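Local coordinates for protein rhamnogalacturonan endolyase YesW (Bacillus subtilis, PDB 2ZUX) that cleaves the rhamnose–galacturonate backbone of plant cell-wall rhamnogalacturonan by endo-acting elimination, requiring calcium or manganese for activity, at residues A[279-284]-A[296-301]; A[182-187]-A[270-275]; A[91-96]-A[524-529]. All coordinates share one frame; numbering follows the deposited sequence.

Contact 1: A[279-284]-A[296-301]; sequences RPSLIM and AYNFRD
The guanidinium groups of R279 and R300 form an offset stack, planes 14° apart and centres 4.5 Å apart, in which each plane rests largely on the other's methylenes. R300 CD sits over one face of the R279 group, offset toward its rim, while a water held only weakly by R279 NH2, and accepting from D301 N, lies in plane at its edge. On R300 one face carries R279 CB, 3.4 Å from R300 NH2, and the carboxamide of N298 covers the opposite face. Two like charges can lie this close probably because oxygens of D276, P280 and D187 lie beside them: R300 NH1 makes a salt bridge to D276, and R279 NH2 reaches D187 O in a weak hydrogen bond. R300 NH2 donates to P280 O at 3.0 Å and 167°; P280 O lies in the guanidinium plane, but the donor stands well above the plane of the P280 carbonyl. A second water, in plane at the R300 edge, accepts from R300 NE and F299 N and probably donates to P280 O. The R300 chain runs extended from CG to NE, carrying its guanidinium alongside 279-284. Long arginines suit the open end of the hairpin, away from its turn, where their charged tips can gather several oxygens.

The two strands, 281-284 and 296-300, are the middle pair of a four-stranded antiparallel propeller blade. L282 and Y297 form a hydrogen-bonded pair, with L282 N to Y297 O and Y297 N to L282 O both at 2.8 Å. I283 and A296 are the non-hydrogen-bonded pair beside it, and the small methyl of A296 meets I283 CD1 at 3.8 Å. The Y297 ring has L282 O in plane at its edge, and touches L231 of strand 230-235, while its hydroxyl hydrogen-bonds to E248 O.

Contact 2: A[182-187]-A[270-275]; sequences MVYDLD and AGIAYL. With CA (calcium ion), chain G.
I272 drives its CG2 methyl straight down on the ring of Y184: the carbon stands 3.8 Å from the ring centroid and only 4° off the ring normal, a CH-pi contact. In the same isoleucine chi1 sets CG1 anti to the carbonyl carbon, and chi2 (-64°) then turns CD1 toward Y184 CB at 3.7 Å and L186 CD2 at 3.8 Å. A branched aliphatic suits this place because its two arms cover the ring and the leucine at once. Y274 meets the edge of the Y184 ring, the two side chains crossing at about a right angle, and the hydroxyl oxygens Y184 OH and Y274 OH come within 2.6 Å; Y274 OH is also hydrogen-bonded to Q4 O. At the other end the flexible M182 bends so that SD lies 3.6 Å from G271 CA, and CE meets A270 CB.

Just after Y184 the chain enters a calcium loop, where D185 OD1 and D187 OD1 bind the ion at 2.4 and 2.3 Å; D189, K191 O and E193 complete the protein ligands of this DxDxDG loop. Strands 182-184 and 270-273 run nearly parallel (22°) but in separate sheets, with 7.6 Å between axes, as first strands of successive propeller blades. Helix 547-553 packs against Y184, I272 and Y274, strand 281-286 touches M182, and F299 of strand 293-300 touches L186.

Contact 3: A[91-96]-A[524-529]; sequences YHSVPL and ALRIYT
Y91 and R526 lie face to face across the strand pair: the guanidinium is stacked on the phenol ring with planes 7° apart, and R526 CD stands 3.6 Å from the ring centroid. The cation is off-centre, with R526 CZ 3.5 Å from Y91 OH, so the aliphatic part of the chain covers the ring and the charge lies toward its hydroxyl end. Y91 CG sits between its backbone N and carbonyl carbon (chi1 54°), the crowded position, which brings the ring against R526. Separately, Y91 CB rests over the centre of the Y528 ring, 3.7 Å from its centroid. On the face of V94, L525 and I527, V94 CG2 meets I527 CD1 at 4.0 Å; branched aliphatics suit these three buried positions. L96, just past the strand, touches L525 CG with its CD1 at 3.8 Å.

The backbone sets this register, since H92 with I527 and V94 with L525 are hydrogen-bonded antiparallel pairs, V94 N to L525 O being the shortest of their bonds at 2.7 Å. A second shell steadies the arginine: R526 NH1 donates to Y528 OH at 3.2 Å and to S489 O, and a water joins R526 NE to S93 OG. Y528 in turn is met edge-to-face by W517.

Strand 91-95 thus adds a strand from the start of the propeller part of the chain to a sheet otherwise built from its C-terminal part, consistent with the velcro closure of propellers. Strand 514-519 flanks 524-528 on its other side, and strands 129-136 and 152-156 of a neighbouring blade pack against V94, L96 and L525.

Contact 3 closes an enclosing loop along the chain: contacts 2 and 1 are nested within it and follow each other in series, so joining 91-96 to 524-529 is consistent with tying the start of the propeller to its end. Contacts 1 and 2 touch, with centres about 6 Å apart, because strands 268-273 and 281-286 are neighbours in one blade; S281 N lies 2.8 Å from A273 O. Contact 2 then carries that blade across to the preceding one and its calcium loop. Contact 3 lies on another part of the ring, its centre about 31 Å from that of contact 1 and about 26 Å from that of contact 2.

Contact 1: A[279-284]-A[296-301]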
loop_
_atom_site.group_PDB
_atom_site.type_symbol
_atom_site.label_atom_id
_atom_site.label_comp_id
_atom_site.label_asym_id
_atom_site.label_seq_id
_atom_site.Cartn_x
_atom_site.Cartn_y
_atom_site.Cartn_z
ATOM N N ARG A 279 3.090 -17.706 -7.112
ATOM C CA ARG A 279 3.167 -16.580 -8.037
ATOM C C ARG A 279 1.973 -15.650 -7.878
ATOM O O ARG A 279 0.915 -16.086 -7.435
ATOM C CB ARG A 279 3.256 -17.084 -9.473
ATOM C CG ARG A 279 4.582 -17.772 -9.778
ATOM C CD ARG A 279 4.526 -18.472 -11.126
ATOM N NE ARG A 279 4.589 -17.522 -12.234
ATOM C CZ ARG A 279 4.639 -17.863 -13.523
ATOM N NH1 ARG A 279 4.618 -19.144 -13.877
ATOM N NH2 ARG A 279 4.708 -16.926 -14.459
ATOM N N PRO A 280 2.155 -14.360 -8.219
ATOM C CA PRO A 280 1.076 -13.386 -8.032
ATOM C C PRO A 280 -0.069 -13.541 -9.024
ATOM O O PRO A 280 0.151 -13.926 -10.181
ATOM C CB PRO A 280 1.777 -12.048 -8.260
ATOM C CG PRO A 280 2.909 -12.376 -9.197
ATOM C CD PRO A 280 3.384 -13.727 -8.734
ATOM N N SER A 281 -1.267 -13.208 -8.549
ATOM C CA SER A 281 -2.458 -13.034 -9.370
ATOM C C SER A 281 -3.029 -11.650 -9.099
ATOM O O SER A 281 -2.710 -11.026 -8.081
ATOM C CB SER A 281 -3.523 -14.079 -9.036
ATOM O OG SER A 281 -3.056 -15.405 -9.263
ATOM N N LEU A 282 -3.879 -11.193 -10.008
ATOM C CA LEU A 282 -4.492 -9.873 -9.932
ATOM C C LEU A 282 -5.954 -10.017 -9.532
ATOM O O LEU A 282 -6.679 -10.808 -10.131
ATOM C CB LEU A 282 -4.404 -9.224 -11.314
ATOM C CG LEU A 282 -5.093 -7.878 -11.520
ATOM C CD1 LEU A 282 -4.348 -6.810 -10.731
ATOM C CD2 LEU A 282 -5.127 -7.548 -13.009
ATOM N N ILE A 283 -6.391 -9.246 -8.536
ATOM C CA ILE A 283 -7.783 -9.254 -8.092
ATOM C C ILE A 283 -8.430 -7.919 -8.453
ATOM O O ILE A 283 -7.887 -6.866 -8.127
ATOM C CB ILE A 283 -7.883 -9.431 -6.558
ATOM C CG1 ILE A 283 -7.006 -10.606 -6.087
ATOM C CG2 ILE A 283 -9.352 -9.552 -6.117
ATOM C CD1 ILE A 283 -7.404 -11.966 -6.649
ATOM N N MET A 284 -9.574 -7.963 -9.138
ATOM C CA MET A 284 -10.394 -6.772 -9.384
ATOM C C MET A 284 -11.744 -7.019 -8.732
ATOM O O MET A 284 -12.353 -8.079 -8.940
ATOM C CB MET A 284 -10.600 -6.534 -10.883
ATOM C CG MET A 284 -9.355 -6.099 -11.628
ATOM S SD MET A 284 -8.922 -4.352 -11.274
ATOM C CE MET A 284 -7.164 -4.562 -11.163
ATOM N N ALA A 296 -10.548 -12.873 -10.256
ATOM C CA ALA A 296 -9.115 -13.101 -10.237
ATOM C C ALA A 296 -8.592 -13.372 -11.638
ATOM O O ALA A 296 -9.252 -14.050 -12.439
ATOM C CB ALA A 296 -8.780 -14.252 -9.326
ATOM N N TYR A 297 -7.410 -12.830 -11.915
ATOM C CA TYR A 297 -6.732 -12.989 -13.197
ATOM C C TYR A 297 -5.270 -13.354 -13.001
ATOM O O TYR A 297 -4.663 -12.995 -11.992
ATOM C CB TYR A 297 -6.738 -11.675 -13.981
ATOM C CG TYR A 297 -8.083 -11.049 -14.254
ATOM C CD1 TYR A 297 -8.709 -11.231 -15.479
ATOM C CD2 TYR A 297 -8.708 -10.235 -13.305
ATOM C CE1 TYR A 297 -9.932 -10.637 -15.752
ATOM C CE2 TYR A 297 -9.930 -9.633 -13.572
ATOM C CZ TYR A 297 -10.535 -9.843 -14.800
ATOM O OH TYR A 297 -11.742 -9.241 -15.068
ATOM N N ASN A 298 -4.704 -14.036 -13.995
ATOM C CA ASN A 298 -3.260 -14.134 -14.130
ATOM C C ASN A 298 -2.793 -13.372 -15.358
ATOM O O ASN A 298 -3.525 -13.259 -16.345
ATOM C CB ASN A 298 -2.811 -15.599 -14.219
ATOM C CG ASN A 298 -2.673 -16.239 -12.864
ATOM O OD1 ASN A 298 -2.525 -15.548 -11.861
ATOM N ND2 ASN A 298 -2.709 -17.567 -12.823
ATOM N N PHE A 299 -1.588 -12.818 -15.278
ATOM C CA PHE A 299 -0.895 -12.328 -16.458
ATOM C C PHE A 299 0.442 -13.042 -16.517
ATOM O O PHE A 299 1.355 -12.748 -15.750
ATOM C CB PHE A 299 -0.715 -10.804 -16.448
ATOM C CG PHE A 299 0.078 -10.296 -17.618
ATOM C CD1 PHE A 299 -0.469 -10.305 -18.902
ATOM C CD2 PHE A 299 1.378 -9.836 -17.450
ATOM C CE1 PHE A 299 0.271 -9.858 -19.999
ATOM C CE2 PHE A 299 2.124 -9.388 -18.544
ATOM C CZ PHE A 299 1.562 -9.396 -19.815
ATOM N N ARG A 300 0.523 -14.026 -17.407
ATOM C CA ARG A 300 1.671 -14.914 -17.499
ATOM C C ARG A 300 1.812 -15.346 -18.944
ATOM O O ARG A 300 0.814 -15.475 -19.650
ATOM C CB ARG A 300 1.469 -16.144 -16.606
ATOM C CG ARG A 300 1.383 -15.821 -15.111
ATOM C CD ARG A 300 1.044 -17.027 -14.260
ATOM N NE ARG A 300 0.671 -16.588 -12.914
ATOM C CZ ARG A 300 0.482 -17.395 -11.875
ATOM N NH1 ARG A 300 0.662 -18.709 -12.002
ATOM N NH2 ARG A 300 0.127 -16.894 -10.697
ATOM N N ASP A 301 3.051 -15.550 -19.383
ATOM C CA ASP A 301 3.328 -16.034 -20.748
ATOM C C ASP A 301 2.673 -15.141 -21.804
ATOM O O ASP A 301 2.186 -15.627 -22.833
ATOM C CB ASP A 301 2.858 -17.489 -20.911
ATOM C CG ASP A 301 3.213 -18.359 -19.718
ATOM O OD1 ASP A 301 4.419 -18.573 -19.468
ATOM O OD2 ASP A 301 2.282 -18.826 -19.023
HETATM O O HOH W 1 -1.431 -17.197 -8.014
HETATM O O HOH W 2 5.287 -15.618 -17.485
HETATM O O HOH W 3 0.063 -13.584 -12.949
#

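Contact 2: A[182-187]-A[270-275]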
loop_
_atom_site.group_PDB
_atom_site.type_symbol
_atom_site.label_atom_id
_atom_site.label_comp_id
_atom_site.label_asym_id
_atom_site.label_seq_id
_atom_site.Cartn_x
_atom_site.Cartn_y
_atom_site.Cartn_z
ATOM N N MET A 182 -2.687 -1.426 -9.829
ATOM C CA MET A 182 -1.814 -2.462 -9.304
ATOM C C MET A 182 -0.485 -2.435 -10.021
ATOM O O MET A 182 -0.430 -2.469 -11.251
ATOM C CB MET A 182 -2.464 -3.838 -9.451
ATOM C CG MET A 182 -3.607 -4.085 -8.476
ATOM S SD MET A 182 -3.095 -3.978 -6.742
ATOM C CE MET A 182 -3.946 -2.488 -6.213
ATOM N N VAL A 183 0.581 -2.378 -9.238
ATOM C CA VAL A 183 1.934 -2.383 -9.785
ATOM C C VAL A 183 2.637 -3.617 -9.251
ATOM O O VAL A 183 2.787 -3.775 -8.039
ATOM C CB VAL A 183 2.712 -1.100 -9.397
ATOM C CG1 VAL A 183 4.096 -1.101 -10.042
ATOM C CG2 VAL A 183 1.925 0.154 -9.790
ATOM N N TYR A 184 3.057 -4.504 -10.147
ATOM C CA TYR A 184 3.622 -5.769 -9.699
ATOM C C TYR A 184 4.216 -6.501 -10.875
ATOM O O TYR A 184 3.772 -6.330 -12.008
ATOM C CB TYR A 184 2.535 -6.651 -9.050
ATOM C CG TYR A 184 3.082 -7.477 -7.908
ATOM C CD1 TYR A 184 3.215 -6.926 -6.637
ATOM C CD2 TYR A 184 3.487 -8.803 -8.097
ATOM C CE1 TYR A 184 3.731 -7.661 -5.588
ATOM C CE2 TYR A 184 4.019 -9.547 -7.044
ATOM C CZ TYR A 184 4.129 -8.968 -5.790
ATOM O OH TYR A 184 4.656 -9.666 -4.723
ATOM N N ASP A 185 5.220 -7.328 -10.591
ATOM C CA ASP A 185 5.743 -8.247 -11.596
ATOM C C ASP A 185 4.814 -9.460 -11.657
ATOM O O ASP A 185 5.054 -10.472 -10.996
ATOM C CB ASP A 185 7.176 -8.658 -11.263
ATOM C CG ASP A 185 7.775 -9.593 -12.289
ATOM O OD1 ASP A 185 7.220 -9.716 -13.402
ATOM O OD2 ASP A 185 8.812 -10.210 -11.948
ATOM N N LEU A 186 3.748 -9.342 -12.445
ATOM C CA LEU A 186 2.730 -10.382 -12.542
ATOM C C LEU A 186 3.217 -11.638 -13.243
ATOM O O LEU A 186 2.792 -12.737 -12.887
ATOM C CB LEU A 186 1.486 -9.857 -13.266
ATOM C CG LEU A 186 0.586 -8.914 -12.464
ATOM C CD1 LEU A 186 -0.383 -8.194 -13.396
ATOM C CD2 LEU A 186 -0.165 -9.655 -11.374
ATOM N N ASP A 187 4.081 -11.483 -14.245
ATOM C CA ASP A 187 4.502 -12.640 -15.057
ATOM C C ASP A 187 5.833 -13.269 -14.629
ATOM O O ASP A 187 6.190 -14.349 -15.120
ATOM C CB ASP A 187 4.470 -12.329 -16.564
ATOM C CG ASP A 187 5.434 -11.232 -16.968
ATOM O OD1 ASP A 187 6.162 -10.699 -16.108
ATOM O OD2 ASP A 187 5.459 -10.900 -18.173
ATOM N N ALA A 270 -8.945 -3.431 -5.606
ATOM C CA ALA A 270 -8.067 -4.299 -6.375
ATOM C C ALA A 270 -6.956 -4.769 -5.476
ATOM O O ALA A 270 -6.693 -4.174 -4.425
ATOM C CB ALA A 270 -7.496 -3.568 -7.605
ATOM N N GLY A 271 -6.287 -5.840 -5.887
ATOM C CA GLY A 271 -5.183 -6.365 -5.119
ATOM C C GLY A 271 -4.299 -7.301 -5.907
ATOM O O GLY A 271 -4.647 -7.723 -7.014
ATOM N N ILE A 272 -3.144 -7.597 -5.324
ATOM C CA ILE A 272 -2.286 -8.698 -5.763
ATOM C C ILE A 272 -2.354 -9.786 -4.697
ATOM O O ILE A 272 -2.212 -9.504 -3.511
ATOM C CB ILE A 272 -0.824 -8.239 -5.927
ATOM C CG1 ILE A 272 -0.692 -7.121 -6.979
ATOM C CG2 ILE A 272 0.081 -9.423 -6.252
ATOM C CD1 ILE A 272 -1.050 -7.500 -8.410
ATOM N N ALA A 273 -2.586 -11.028 -5.128
ATOM C CA ALA A 273 -2.718 -12.169 -4.220
ATOM C C ALA A 273 -2.035 -13.393 -4.821
ATOM O O ALA A 273 -2.210 -13.669 -6.005
ATOM C CB ALA A 273 -4.179 -12.478 -3.981
ATOM N N TYR A 274 -1.287 -14.129 -4.004
ATOM C CA TYR A 274 -0.641 -15.364 -4.462
ATOM C C TYR A 274 -1.615 -16.525 -4.264
ATOM O O TYR A 274 -1.476 -17.331 -3.334
ATOM C CB TYR A 274 0.678 -15.600 -3.718
ATOM C CG TYR A 274 1.809 -14.692 -4.153
ATOM C CD1 TYR A 274 3.030 -15.229 -4.573
ATOM C CD2 TYR A 274 1.664 -13.300 -4.170
ATOM C CE1 TYR A 274 4.077 -14.404 -4.982
ATOM C CE2 TYR A 274 2.706 -12.468 -4.579
ATOM C CZ TYR A 274 3.905 -13.025 -4.984
ATOM O OH TYR A 274 4.930 -12.211 -5.384
ATOM N N LEU A 275 -2.603 -16.593 -5.154
ATOM C CA LEU A 275 -3.677 -17.586 -5.059
ATOM C C LEU A 275 -3.186 -19.019 -5.211
ATOM O O LEU A 275 -3.780 -19.943 -4.639
ATOM C CB LEU A 275 -4.764 -17.285 -6.091
ATOM C CG LEU A 275 -5.368 -15.876 -6.034
ATOM C CD1 LEU A 275 -6.251 -15.645 -7.235
ATOM C CD2 LEU A 275 -6.128 -15.653 -4.736
HETATM CA CA CA G . 6.909 -8.600 -15.543
HETATM O O HOH W 4 7.570 -7.801 -17.763
#

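Contact 3: A[91-96]-A[524-529]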
loop_
_atom_site.group_PDB
_atom_site.type_symbol
_atom_site.label_atom_id
_atom_site.label_comp_id
_atom_site.label_asym_id
_atom_site.label_seq_id
_atom_site.Cartn_x
_atom_site.Cartn_y
_atom_site.Cartn_z
ATOM N N TYR A 91 15.410 14.601 3.206
ATOM C CA TYR A 91 14.571 13.939 2.222
ATOM C C TYR A 91 15.235 14.012 0.859
ATOM O O TYR A 91 16.069 14.892 0.607
ATOM C CB TYR A 91 13.193 14.603 2.150
ATOM C CG TYR A 91 13.242 16.097 1.909
ATOM C CD1 TYR A 91 13.325 16.617 0.618
ATOM C CD2 TYR A 91 13.201 16.987 2.975
ATOM C CE1 TYR A 91 13.379 17.993 0.398
ATOM C CE2 TYR A 91 13.252 18.360 2.767
ATOM C CZ TYR A 91 13.336 18.848 1.476
ATOM O OH TYR A 91 13.382 20.211 1.268
ATOM N N HIS A 92 14.837 13.108 -0.026
ATOM C CA HIS A 92 15.266 13.131 -1.404
ATOM C C HIS A 92 14.099 13.611 -2.264
ATOM O O HIS A 92 12.993 13.075 -2.167
ATOM C CB HIS A 92 15.683 11.734 -1.840
ATOM C CG HIS A 92 16.093 11.662 -3.269
ATOM N ND1 HIS A 92 15.293 11.134 -4.260
ATOM C CD2 HIS A 92 17.213 12.103 -3.883
ATOM C CE1 HIS A 92 15.918 11.232 -5.419
ATOM N NE2 HIS A 92 17.084 11.819 -5.219
ATOM N N SER A 93 14.341 14.608 -3.112
ATOM C CA SER A 93 13.304 15.156 -3.982
ATOM C C SER A 93 13.290 14.513 -5.355
ATOM O O SER A 93 14.320 14.409 -6.016
ATOM C CB SER A 93 13.467 16.671 -4.140
ATOM O OG SER A 93 13.249 17.321 -2.906
ATOM N N VAL A 94 12.104 14.079 -5.772
ATOM C CA VAL A 94 11.875 13.606 -7.126
ATOM C C VAL A 94 11.059 14.685 -7.829
ATOM O O VAL A 94 9.878 14.850 -7.536
ATOM C CB VAL A 94 11.097 12.261 -7.133
ATOM C CG1 VAL A 94 10.936 11.738 -8.558
ATOM C CG2 VAL A 94 11.801 11.215 -6.261
ATOM N N PRO A 95 11.692 15.461 -8.736
ATOM C CA PRO A 95 10.930 16.496 -9.434
ATOM C C PRO A 95 9.845 15.865 -10.300
ATOM O O PRO A 95 10.058 14.804 -10.888
ATOM C CB PRO A 95 11.981 17.180 -10.316
ATOM C CG PRO A 95 13.067 16.171 -10.474
ATOM C CD PRO A 95 13.099 15.420 -9.176
ATOM N N LEU A 96 8.698 16.533 -10.364
ATOM C CA LEU A 96 7.556 16.036 -11.128
ATOM C C LEU A 96 7.298 16.891 -12.354
ATOM O O LEU A 96 7.650 18.074 -12.390
ATOM C CB LEU A 96 6.297 16.007 -10.252
ATOM C CG LEU A 96 6.362 15.116 -9.004
ATOM C CD1 LEU A 96 5.111 15.269 -8.163
ATOM C CD2 LEU A 96 6.568 13.658 -9.399
ATOM N N ALA A 524 7.208 18.427 -6.756
ATOM C CA ALA A 524 8.107 17.336 -6.397
ATOM C C ALA A 524 7.442 16.382 -5.418
ATOM O O ALA A 524 6.492 16.749 -4.724
ATOM C CB ALA A 524 9.401 17.890 -5.787
ATOM N N LEU A 525 7.955 15.158 -5.386
ATOM C CA LEU A 525 7.728 14.249 -4.261
ATOM C C LEU A 525 8.977 14.252 -3.393
ATOM O O LEU A 525 10.091 14.303 -3.918
ATOM C CB LEU A 525 7.454 12.824 -4.743
ATOM C CG LEU A 525 6.244 12.588 -5.652
ATOM C CD1 LEU A 525 6.210 11.140 -6.089
ATOM C CD2 LEU A 525 4.943 12.977 -4.958
ATOM N N ARG A 526 8.793 14.204 -2.080
ATOM C CA ARG A 526 9.907 14.112 -1.151
ATOM C C ARG A 526 9.888 12.757 -0.478
ATOM O O ARG A 526 8.859 12.352 0.064
ATOM C CB ARG A 526 9.805 15.192 -0.080
ATOM C CG ARG A 526 9.939 16.617 -0.584
ATOM C CD ARG A 526 9.881 17.547 0.594
ATOM N NE ARG A 526 9.989 18.952 0.219
ATOM C CZ ARG A 526 9.850 19.948 1.086
ATOM N NH1 ARG A 526 9.606 19.687 2.362
ATOM N NH2 ARG A 526 9.954 21.203 0.669
ATOM N N ILE A 527 11.024 12.064 -0.517
ATOM C CA ILE A 527 11.151 10.778 0.153
ATOM C C ILE A 527 11.941 10.987 1.439
ATOM O O ILE A 527 13.126 11.321 1.386
ATOM C CB ILE A 527 11.885 9.742 -0.719
ATOM C CG1 ILE A 527 11.267 9.670 -2.126
ATOM C CG2 ILE A 527 11.876 8.374 -0.022
ATOM C CD1 ILE A 527 12.004 8.728 -3.078
ATOM N N TYR A 528 11.281 10.810 2.580
ATOM C CA TYR A 528 11.922 10.912 3.888
ATOM C C TYR A 528 12.333 9.520 4.346
ATOM O O TYR A 528 11.535 8.586 4.288
ATOM C CB TYR A 528 10.952 11.509 4.908
ATOM C CG TYR A 528 10.676 12.988 4.718
ATOM C CD1 TYR A 528 11.257 13.938 5.563
ATOM C CD2 TYR A 528 9.835 13.439 3.703
ATOM C CE1 TYR A 528 11.002 15.301 5.389
ATOM C CE2 TYR A 528 9.576 14.797 3.526
ATOM C CZ TYR A 528 10.164 15.711 4.369
ATOM O OH TYR A 528 9.899 17.056 4.180
ATOM N N THR A 529 13.581 9.381 4.779
ATOM C CA THR A 529 14.080 8.148 5.376
ATOM C C THR A 529 14.597 8.490 6.762
ATOM O O THR A 529 15.158 9.564 6.971
ATOM C CB THR A 529 15.168 7.465 4.499
ATOM O OG1 THR A 529 15.372 6.115 4.940
ATOM C CG2 THR A 529 16.504 8.217 4.536
HETATM O O HOH W 5 11.240 19.238 -2.534
#